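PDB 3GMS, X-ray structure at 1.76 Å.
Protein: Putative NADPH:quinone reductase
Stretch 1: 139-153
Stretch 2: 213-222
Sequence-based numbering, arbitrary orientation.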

# COMPACT_ATOMS: atom_id res chain seq x y z
N THR A 139 -14.73 3.60 3.15
CA THR A 139 -15.31 2.34 2.69
C THR A 139 -16.04 1.66 3.86
O THR A 139 -17.17 1.18 3.71
CB THR A 139 -14.23 1.39 2.14
OG1 THR A 139 -13.22 2.15 1.42
CG2 THR A 139 -14.90 0.33 1.26
N LEU A 140 -15.40 1.65 5.02
CA LEU A 140 -16.04 1.12 6.22
C LEU A 140 -16.69 2.23 7.05
O LEU A 140 -17.61 1.96 7.83
CB LEU A 140 -15.06 0.34 7.09
CG LEU A 140 -14.37 -0.89 6.50
CD1 LEU A 140 -13.28 -1.34 7.48
CD2 LEU A 140 -15.34 -2.05 6.20
N ASN A 141 -16.22 3.46 6.88
CA ASN A 141 -16.65 4.61 7.66
C ASN A 141 -16.81 4.25 9.15
O ASN A 141 -17.93 4.33 9.71
CB ASN A 141 -17.97 5.17 7.12
CG ASN A 141 -18.34 6.47 7.78
OD1 ASN A 141 -17.50 7.15 8.38
ND2 ASN A 141 -19.62 6.83 7.67
N LEU A 142 -15.70 3.86 9.76
CA LEU A 142 -15.71 3.37 11.14
C LEU A 142 -16.11 4.48 12.09
O LEU A 142 -15.68 5.63 11.97
CB LEU A 142 -14.36 2.79 11.55
CG LEU A 142 -13.88 1.54 10.78
CD1 LEU A 142 -12.36 1.37 11.04
CD2 LEU A 142 -14.70 0.28 11.12
N GLN A 143 -16.89 4.08 13.09
CA GLN A 143 -17.39 5.00 14.09
C GLN A 143 -16.63 4.82 15.38
O GLN A 143 -15.98 3.79 15.59
CB GLN A 143 -18.90 4.74 14.34
CG GLN A 143 -19.80 5.08 13.14
CD GLN A 143 -19.56 6.48 12.57
OE1 GLN A 143 -19.75 7.49 13.26
NE2 GLN A 143 -19.15 6.55 11.31
N ARG A 144 -16.67 5.83 16.24
CA ARG A 144 -16.05 5.74 17.56
C ARG A 144 -16.40 4.40 18.25
O ARG A 144 -17.56 4.00 18.31
CB ARG A 144 -16.44 6.95 18.43
CG ARG A 144 -15.88 6.91 19.87
CD ARG A 144 -16.26 8.17 20.70
NE ARG A 144 -15.49 9.35 20.29
CZ ARG A 144 -14.25 9.63 20.71
NH1 ARG A 144 -13.64 10.72 20.26
NH2 ARG A 144 -13.61 8.83 21.57
N ASN A 145 -15.38 3.71 18.71
CA ASN A 145 -15.51 2.43 19.43
C ASN A 145 -15.88 1.20 18.59
O ASN A 145 -16.06 0.10 19.14
CB ASN A 145 -16.42 2.58 20.66
CG ASN A 145 -15.85 3.57 21.66
OD1 ASN A 145 -14.64 3.61 21.90
ND2 ASN A 145 -16.72 4.38 22.23
N ASP A 146 -15.99 1.34 17.27
CA ASP A 146 -16.20 0.15 16.46
C ASP A 146 -15.03 -0.80 16.66
O ASP A 146 -13.90 -0.37 16.95
CB ASP A 146 -16.34 0.44 14.95
CG ASP A 146 -17.72 0.99 14.56
OD1 ASP A 146 -18.70 0.83 15.33
OD2 ASP A 146 -17.82 1.57 13.45
N VAL A 147 -15.32 -2.08 16.48
CA VAL A 147 -14.32 -3.12 16.55
C VAL A 147 -13.94 -3.61 15.15
O VAL A 147 -14.78 -4.17 14.42
CB VAL A 147 -14.83 -4.25 17.37
CG1 VAL A 147 -13.77 -5.29 17.52
CG2 VAL A 147 -15.28 -3.72 18.71
N LEU A 148 -12.67 -3.36 14.77
CA LEU A 148 -12.14 -3.73 13.45
C LEU A 148 -11.19 -4.92 13.59
O LEU A 148 -10.32 -4.90 14.49
CB LEU A 148 -11.37 -2.53 12.84
CG LEU A 148 -10.69 -2.84 11.50
CD1 LEU A 148 -11.78 -3.06 10.47
CD2 LEU A 148 -9.76 -1.69 11.09
N LEU A 149 -11.38 -5.95 12.77
CA LEU A 149 -10.42 -7.06 12.63
C LEU A 149 -9.56 -6.82 11.38
O LEU A 149 -10.10 -6.48 10.31
CB LEU A 149 -11.15 -8.37 12.41
CG LEU A 149 -12.26 -8.73 13.43
CD1 LEU A 149 -12.87 -10.08 13.11
CD2 LEU A 149 -11.70 -8.73 14.87
N VAL A 150 -8.25 -7.03 11.51
CA VAL A 150 -7.33 -6.95 10.35
C VAL A 150 -6.39 -8.15 10.42
O VAL A 150 -5.62 -8.28 11.38
CB VAL A 150 -6.51 -5.65 10.38
CG1 VAL A 150 -5.54 -5.61 9.14
CG2 VAL A 150 -7.45 -4.41 10.35
N ASN A 151 -6.44 -9.01 9.42
CA ASN A 151 -5.47 -10.10 9.36
C ASN A 151 -4.20 -9.74 8.59
O ASN A 151 -4.08 -8.64 8.02
CB ASN A 151 -6.12 -11.42 8.90
CG ASN A 151 -6.60 -11.40 7.44
OD1 ASN A 151 -6.24 -10.52 6.70
ND2 ASN A 151 -7.40 -12.38 7.04
N ALA A 152 -3.25 -10.68 8.54
CA ALA A 152 -1.88 -10.37 8.06
C ALA A 152 -1.38 -9.04 8.65
O ALA A 152 -0.76 -8.22 7.95
CB ALA A 152 -1.83 -10.38 6.50
N CYS A 153 -1.65 -8.82 9.94
CA CYS A 153 -1.52 -7.50 10.52
C CYS A 153 -0.06 -7.15 10.81
O CYS A 153 0.24 -6.01 11.13
CB CYS A 153 -2.40 -7.34 11.75
SG CYS A 153 -2.95 -5.64 12.10
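Stretch 2, residues 213-222: GADAAIDSIG

Two parallel strands that are distant in sequence must settle two accounts at once: the inward-facing polar groups of each backbone need partners, and the ends of the ladder, where regular pairing stops, need substitutes. The pairing of residues 213-222 with residues 139-153 in this putative NADPH:quinone reductase is a compact example. Strand 216-219 runs beside strand 147-150 in the same direction, the two strand axes inclined by 14° and approaching to 4.5 Å. In register, Leu148 lies beside Ala216, Leu149 beside Ala217 and Val150 beside Ile218, with CA to CA distances of 4.9, 4.4 and 4.8 Å respectively.

The ladder shows the alternation expected of parallel strands. Within it, Val147 O, Leu149 N and O, and Asn151 N pair with the backbone of Ala216 and Ile218. Ala216 N donates to Val147 O at 3.1 Å, Leu149 N to Ala216 O at 2.9 Å, Ile218 N to Leu149 O at 2.7 Å, and Asn151 N to Ile218 O at a longer 3.3 Å. Several of these carbonyls also meet CA-H groups, as where Ala217 CA lies 3.2 Å from Leu149 O.

At the entry to the ladder the chain turns a corner at Asp215, and a side chain takes the place of a backbone acceptor. Val147 N donates to Asp215 OD2 at 2.7 Å in nearly linear geometry, while Asp215 N returns a bond to Val147 O at 2.9 Å, so that this carbonyl receives two amides. The arrangement brings like charges together, with Asp146 OD1 3.8 Å from Asp215 OD2. Each carboxylate nevertheless has hydrogen-bond partners apart from the other: Asp146 OD2 accepts from Gln143 N at 2.7 Å across a type II turn, and Asp215 OD1 is hydrogen-bonded elsewhere in the structure.

At the exit, Asn151 carries the pairing beyond the last backbone bond. Its side-chain amide, placed by chi1 in the p well, works in both senses: OD1 accepts from Ser220 N at 2.9 Å, and ND2 donates to Asp219 OD1 at 2.8 Å. That same Asp219 OD1 accepts from Ile221 N at 2.8 Å and Gly222 N at 2.9 Å, tying the interstrand contact to the segment that follows the strand. Water 1 lies 2.7 Å from Asn151 O and 2.8 Å from Ile218 O, acceptors that can only receive a proton from it, though it has more acceptors in reach than protons; it is also hydrogen-bonded to Ser220 OG at 2.6 Å.

Apolar packing completes the fit. On the face bearing Leu148 and Val150, Ala216 CB lies 3.8 Å from Leu148 CD1 and 3.9 Å from both Leu140 CD1 and Leu142 CD2, while Ile218 CD1 reaches Leu140 CD1 at 3.7 Å. On the other face, that of Leu149 and Ala217, Leu149 CB meets Ala217 CB at 3.9 Å. Leu149 CG also rests 3.5 Å from Ala214 CB. Altogether the contact buries 763 Å², summed over both stretches.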

# COMPACT_ATOMS: atom_id res chain seq x y z
N GLY A 213 -19.47 -10.40 18.25
CA GLY A 213 -18.69 -10.34 17.00
C GLY A 213 -18.23 -8.92 16.76
O GLY A 213 -18.73 -7.98 17.39
N ALA A 214 -17.25 -8.77 15.85
CA ALA A 214 -16.70 -7.47 15.50
C ALA A 214 -17.61 -6.75 14.52
O ALA A 214 -18.48 -7.37 13.92
CB ALA A 214 -15.31 -7.65 14.88
N ASP A 215 -17.36 -5.45 14.36
CA ASP A 215 -18.14 -4.59 13.48
C ASP A 215 -17.69 -4.65 12.03
O ASP A 215 -18.53 -4.58 11.14
CB ASP A 215 -18.12 -3.16 13.95
CG ASP A 215 -18.73 -3.01 15.33
OD1 ASP A 215 -19.96 -3.23 15.46
OD2 ASP A 215 -17.98 -2.73 16.28
N ALA A 216 -16.38 -4.78 11.80
CA ALA A 216 -15.83 -4.78 10.45
C ALA A 216 -14.56 -5.64 10.41
O ALA A 216 -13.92 -5.89 11.45
CB ALA A 216 -15.54 -3.36 10.00
N ALA A 217 -14.21 -6.11 9.22
CA ALA A 217 -13.00 -6.91 9.05
C ALA A 217 -12.34 -6.59 7.72
O ALA A 217 -13.03 -6.32 6.72
CB ALA A 217 -13.29 -8.38 9.13
N ILE A 218 -11.00 -6.59 7.74
CA ILE A 218 -10.21 -6.36 6.52
C ILE A 218 -9.34 -7.58 6.31
O ILE A 218 -8.47 -7.87 7.15
CB ILE A 218 -9.41 -5.03 6.59
CG1 ILE A 218 -10.41 -3.86 6.74
CG2 ILE A 218 -8.51 -4.87 5.32
CD1 ILE A 218 -9.81 -2.46 6.71
N ASP A 219 -9.63 -8.29 5.22
CA ASP A 219 -8.93 -9.52 4.84
C ASP A 219 -7.90 -9.27 3.73
O ASP A 219 -8.24 -8.73 2.66
CB ASP A 219 -9.97 -10.54 4.43
CG ASP A 219 -9.38 -11.85 3.88
OD1 ASP A 219 -8.34 -12.33 4.36
OD2 ASP A 219 -10.02 -12.42 2.97
N SER A 220 -6.66 -9.67 4.01
CA SER A 220 -5.55 -9.63 3.06
C SER A 220 -5.21 -11.02 2.53
O SER A 220 -4.41 -11.15 1.60
CB SER A 220 -4.30 -9.04 3.73
OG SER A 220 -4.52 -7.69 4.06
N ILE A 221 -5.80 -12.07 3.12
CA ILE A 221 -5.35 -13.44 2.87
C ILE A 221 -6.28 -14.27 2.01
O ILE A 221 -5.83 -14.97 1.10
CB ILE A 221 -5.16 -14.20 4.23
CG1 ILE A 221 -4.18 -13.44 5.14
CG2 ILE A 221 -4.66 -15.65 3.99
CD1 ILE A 221 -3.98 -14.11 6.55
N GLY A 222 -7.58 -14.20 2.30
CA GLY A 222 -8.55 -15.05 1.58
C GLY A 222 -8.61 -16.48 2.09
O GLY A 222 -8.09 -16.79 3.17
O HOH W 1 -5.82 -7.47 6.34